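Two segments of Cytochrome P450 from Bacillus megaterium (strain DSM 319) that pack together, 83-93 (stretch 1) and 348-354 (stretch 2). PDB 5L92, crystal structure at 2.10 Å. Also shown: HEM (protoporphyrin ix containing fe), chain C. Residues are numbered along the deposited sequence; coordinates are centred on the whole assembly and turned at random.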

# COMPACT_ATOMS: atom_id res chain seq x y z
N SER A 83 12.25 4.49 10.38
CA SER A 83 12.24 3.46 9.36
C SER A 83 12.50 4.03 7.96
O SER A 83 12.40 5.24 7.70
N LEU A 84 12.88 3.11 7.08
CA LEU A 84 13.20 3.33 5.67
C LEU A 84 12.34 4.38 5.00
O LEU A 84 12.85 5.21 4.26
N ILE A 85 11.02 4.32 5.22
CA ILE A 85 10.12 5.20 4.49
C ILE A 85 10.25 6.66 4.89
O ILE A 85 9.79 7.54 4.14
N ASN A 86 10.89 6.94 6.04
CA ASN A 86 10.95 8.29 6.62
C ASN A 86 12.37 8.80 6.81
O ASN A 86 12.58 9.74 7.58
N ILE A 87 13.36 8.25 6.10
CA ILE A 87 14.73 8.72 6.23
C ILE A 87 15.30 9.01 4.85
O ILE A 87 14.93 8.39 3.85
N ASP A 88 16.19 9.99 4.82
CA ASP A 88 16.85 10.51 3.63
C ASP A 88 18.23 9.91 3.49
O ASP A 88 18.75 9.30 4.42
N PRO A 89 18.87 10.09 2.33
CA PRO A 89 20.27 9.67 2.23
C PRO A 89 21.16 10.50 3.15
O PRO A 89 20.80 11.64 3.48
N PRO A 90 22.33 9.96 3.55
CA PRO A 90 22.94 8.65 3.25
C PRO A 90 22.47 7.50 4.14
O PRO A 90 22.77 6.35 3.84
N LYS A 91 21.76 7.81 5.23
CA LYS A 91 21.21 6.79 6.11
C LYS A 91 20.24 5.84 5.39
O LYS A 91 20.12 4.66 5.76
N HIS A 92 19.51 6.33 4.37
CA HIS A 92 18.53 5.46 3.73
C HIS A 92 19.21 4.28 3.05
O HIS A 92 18.78 3.13 3.19
N ALA A 93 20.28 4.55 2.31
CA ALA A 93 20.95 3.50 1.54
C ALA A 93 21.54 2.43 2.46
O ALA A 93 21.42 1.23 2.18
N GLY A 348 12.17 5.75 -7.56
CA GLY A 348 13.38 6.25 -6.95
C GLY A 348 13.83 5.40 -5.79
O GLY A 348 13.49 4.22 -5.66
N ILE A 349 14.59 6.02 -4.89
CA ILE A 349 15.23 5.22 -3.84
C ILE A 349 14.24 4.61 -2.86
O ILE A 349 14.59 3.62 -2.21
N HIS A 350 13.02 5.13 -2.74
CA HIS A 350 12.06 4.56 -1.81
C HIS A 350 11.09 3.60 -2.47
O HIS A 350 10.13 3.17 -1.82
N PHE A 351 11.33 3.25 -3.74
CA PHE A 351 10.49 2.29 -4.45
C PHE A 351 10.18 1.08 -3.58
O PHE A 351 11.08 0.47 -3.00
N CYS A 352 8.91 0.69 -3.56
CA CYS A 352 8.42 -0.26 -2.57
C CYS A 352 9.30 -1.52 -2.48
O CYS A 352 9.47 -2.26 -3.45
N LEU A 353 9.80 -1.77 -1.27
CA LEU A 353 10.53 -3.00 -0.97
C LEU A 353 9.67 -4.23 -1.22
O LEU A 353 10.19 -5.30 -1.58
N GLY A 354 8.36 -4.13 -0.96
CA GLY A 354 7.51 -5.28 -1.01
C GLY A 354 6.88 -5.57 -2.37
O GLY A 354 6.05 -6.48 -2.47

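The two stretches meet around one propionate of the heme, and their packing is best read from two histidines. No clear hydrogen bond runs directly between the stretches. The heme carboxylate and one water supply the polar links instead.

His-92, in the helical part of stretch 1, points toward stretch 2. Its chi1 is t (174°) and its chi2 is -94°. This conformation carries the ring to the propionate, where His-92 NE2 donates a hydrogen bond to HEM O1D at 2.6 Å, nearly straight at 169°. The same ring lies close to the backbone of stretch 2, with His-92 CE1 3.0 Å from Ile-349 O.

His-350 leaves its backbone sideways, but the end of its side chain comes nearer to stretch 1. Chi1 is m (-64°) and chi2 is -77°. His-350 ND1 donates to the other carboxylate oxygen, HEM O2D, at 2.7 Å. The two oxygens of one carboxylate are thus shared between the stretches. His-350 CE1 sits close to two carbonyls of stretch 1, 3.3 Å from Leu-84 O and 3.1 Å from Ile-87 O. Both oxygens lie near the plane of the ring, at its edge.

The two histidine rings also touch. The ring centroids of His-92 and His-350 are 4.4 Å apart and the planes of these two rings meet at 64°, an oblique pairing. The closest atoms are His-92 CD2 and His-350 CE1, at 3.4 Å.

With ND1 committed to the heme, His-350 NE2 faces water 1 at 2.6 Å. This water donates to Asp-88 OD1 at 2.5 Å and, weakly, to Ile-87 O at 3.4 Å. Asp-88 points away from stretch 2, but with chi1 m (-79°) its end comes nearer. The water therefore bridges the two stretches.

Apolar contacts flank this polar centre. Ile-349 points toward stretch 1 with chi1 p (70°) and chi2 t (166°). Its CD1 lies 3.9 Å from Pro-89 CG and 3.7 Å from His-92 ND1. Leu-84 is m, t and starts sideways, yet its CD1 reaches to 4.5 Å from Leu-353 CD2. Leu-353, pointing toward stretch 1, is t, p, and its CB rests 3.7 Å from HEM CMD.

Ile-85 is t, t and points away; its CA still approaches His-350 ND1 at 4.3 Å. Cys-352 makes no contact with stretch 1. Its chi1 is t (173°), and its SG binds HEM FE at 2.4 Å, the thiolate ligation typical of a cytochrome P450.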

# COMPACT_ATOMS: atom_id res chain seq x y z
CB SER A 83 10.91 2.70 9.39
OG SER A 83 9.86 3.46 8.78
CB LEU A 84 13.03 2.04 4.88
CG LEU A 84 14.12 1.00 4.95
CD1 LEU A 84 13.64 -0.18 4.14
CD2 LEU A 84 15.43 1.52 4.42
CB ILE A 85 8.66 4.72 4.65
CG1 ILE A 85 7.77 5.38 3.59
CG2 ILE A 85 8.12 5.00 6.05
CD1 ILE A 85 6.46 4.63 3.31
CB ASN A 86 10.22 8.33 7.98
CG ASN A 86 8.74 8.10 7.86
OD1 ASN A 86 8.08 8.67 6.98
ND2 ASN A 86 8.19 7.24 8.73
CB ILE A 87 15.59 7.70 7.00
CG1 ILE A 87 15.51 6.33 6.34
CG2 ILE A 87 15.11 7.64 8.46
CD1 ILE A 87 16.48 5.30 6.90
CB ASP A 88 16.97 12.04 3.71
CG ASP A 88 15.67 12.77 3.37
OD1 ASP A 88 14.77 12.17 2.73
OD2 ASP A 88 15.54 13.97 3.72
CB PRO A 89 20.61 9.92 0.76
CG PRO A 89 19.30 10.14 0.06
CD PRO A 89 18.39 10.71 1.09
CB PRO A 90 24.44 8.92 3.48
CG PRO A 90 24.46 9.97 4.52
CD PRO A 90 23.28 10.86 4.23
CB LYS A 91 20.54 7.49 7.29
CG LYS A 91 20.01 6.63 8.45
CD LYS A 91 21.10 5.73 9.05
CE LYS A 91 20.69 5.19 10.43
NZ LYS A 91 21.57 4.08 10.92
CB HIS A 92 17.69 6.20 2.68
CG HIS A 92 16.79 5.28 1.93
ND1 HIS A 92 17.14 4.72 0.71
CD2 HIS A 92 15.58 4.76 2.24
CE1 HIS A 92 16.17 3.93 0.30
NE2 HIS A 92 15.21 3.93 1.20
CB ALA A 93 22.04 4.10 0.66
CB ILE A 349 16.27 6.06 -3.08
CG1 ILE A 349 15.55 7.12 -2.23
CG2 ILE A 349 17.20 6.71 -4.06
CD1 ILE A 349 16.43 7.76 -1.22
CB HIS A 350 11.27 5.65 -1.08
CG HIS A 350 12.10 6.53 -0.21
ND1 HIS A 350 12.56 6.14 1.03
CD2 HIS A 350 12.53 7.80 -0.40
CE1 HIS A 350 13.25 7.13 1.56
NE2 HIS A 350 13.26 8.14 0.72
CB PHE A 351 11.20 1.84 -5.73
CG PHE A 351 10.37 0.91 -6.60
CD1 PHE A 351 9.56 1.42 -7.61
CD2 PHE A 351 10.42 -0.46 -6.41
CE1 PHE A 351 8.78 0.56 -8.40
CE2 PHE A 351 9.68 -1.33 -7.21
CZ PHE A 351 8.85 -0.81 -8.20
CB CYS A 352 7.00 -0.66 -2.93
SG CYS A 352 6.34 -1.95 -1.97
CB LEU A 353 10.98 -2.96 0.50
CG LEU A 353 11.78 -4.16 1.05
CD1 LEU A 353 13.10 -4.25 0.31
CD2 LEU A 353 12.02 -4.04 2.57
CHA HEM C . 7.36 1.77 0.08
CHB HEM C . 3.13 0.95 -2.23
CHC HEM C . 3.03 -3.58 -0.61
CHD HEM C . 6.94 -2.57 2.06
C1A HEM C . 6.24 1.91 -0.73
C2A HEM C . 5.93 3.06 -1.54
C3A HEM C . 4.77 2.84 -2.16
C4A HEM C . 4.30 1.52 -1.79
CMA HEM C . 4.05 3.80 -3.13
CAA HEM C . 6.80 4.35 -1.66
CBA HEM C . 6.81 5.16 -0.36
CGA HEM C . 7.35 6.55 -0.56
O1A HEM C . 8.01 6.83 -1.58
O2A HEM C . 7.11 7.44 0.28
C1B HEM C . 2.73 -0.36 -2.05
C2B HEM C . 1.63 -1.05 -2.72
C3B HEM C . 1.62 -2.30 -2.23
C4B HEM C . 2.68 -2.43 -1.26
CMB HEM C . 0.72 -0.43 -3.79
CAB HEM C . 0.71 -3.50 -2.60
CBB HEM C . 0.07 -3.60 -3.77
C1C HEM C . 4.09 -3.70 0.26
C2C HEM C . 4.39 -4.85 1.06
C3C HEM C . 5.47 -4.58 1.77
C4C HEM C . 5.88 -3.23 1.50
CMC HEM C . 3.64 -6.21 1.07
CAC HEM C . 6.06 -5.58 2.77
CBC HEM C . 7.32 -5.98 2.64
C1D HEM C . 7.40 -1.31 1.77
C2D HEM C . 8.55 -0.69 2.39
C3D HEM C . 8.69 0.52 1.84
C4D HEM C . 7.61 0.69 0.88
CMD HEM C . 9.40 -1.39 3.48
CAD HEM C . 9.77 1.60 2.14
CBD HEM C . 10.95 1.49 1.16
CGD HEM C . 11.97 2.60 1.29
O1D HEM C . 13.13 2.43 0.86
O2D HEM C . 11.65 3.70 1.82
NA HEM C . 5.24 0.96 -0.90
NB HEM C . 3.33 -1.23 -1.17
NC HEM C . 5.01 -2.72 0.56
ND HEM C . 6.84 -0.43 0.88
FE HEM C . 5.16 -0.92 -0.21
O HOH W 1 14.64 10.32 1.03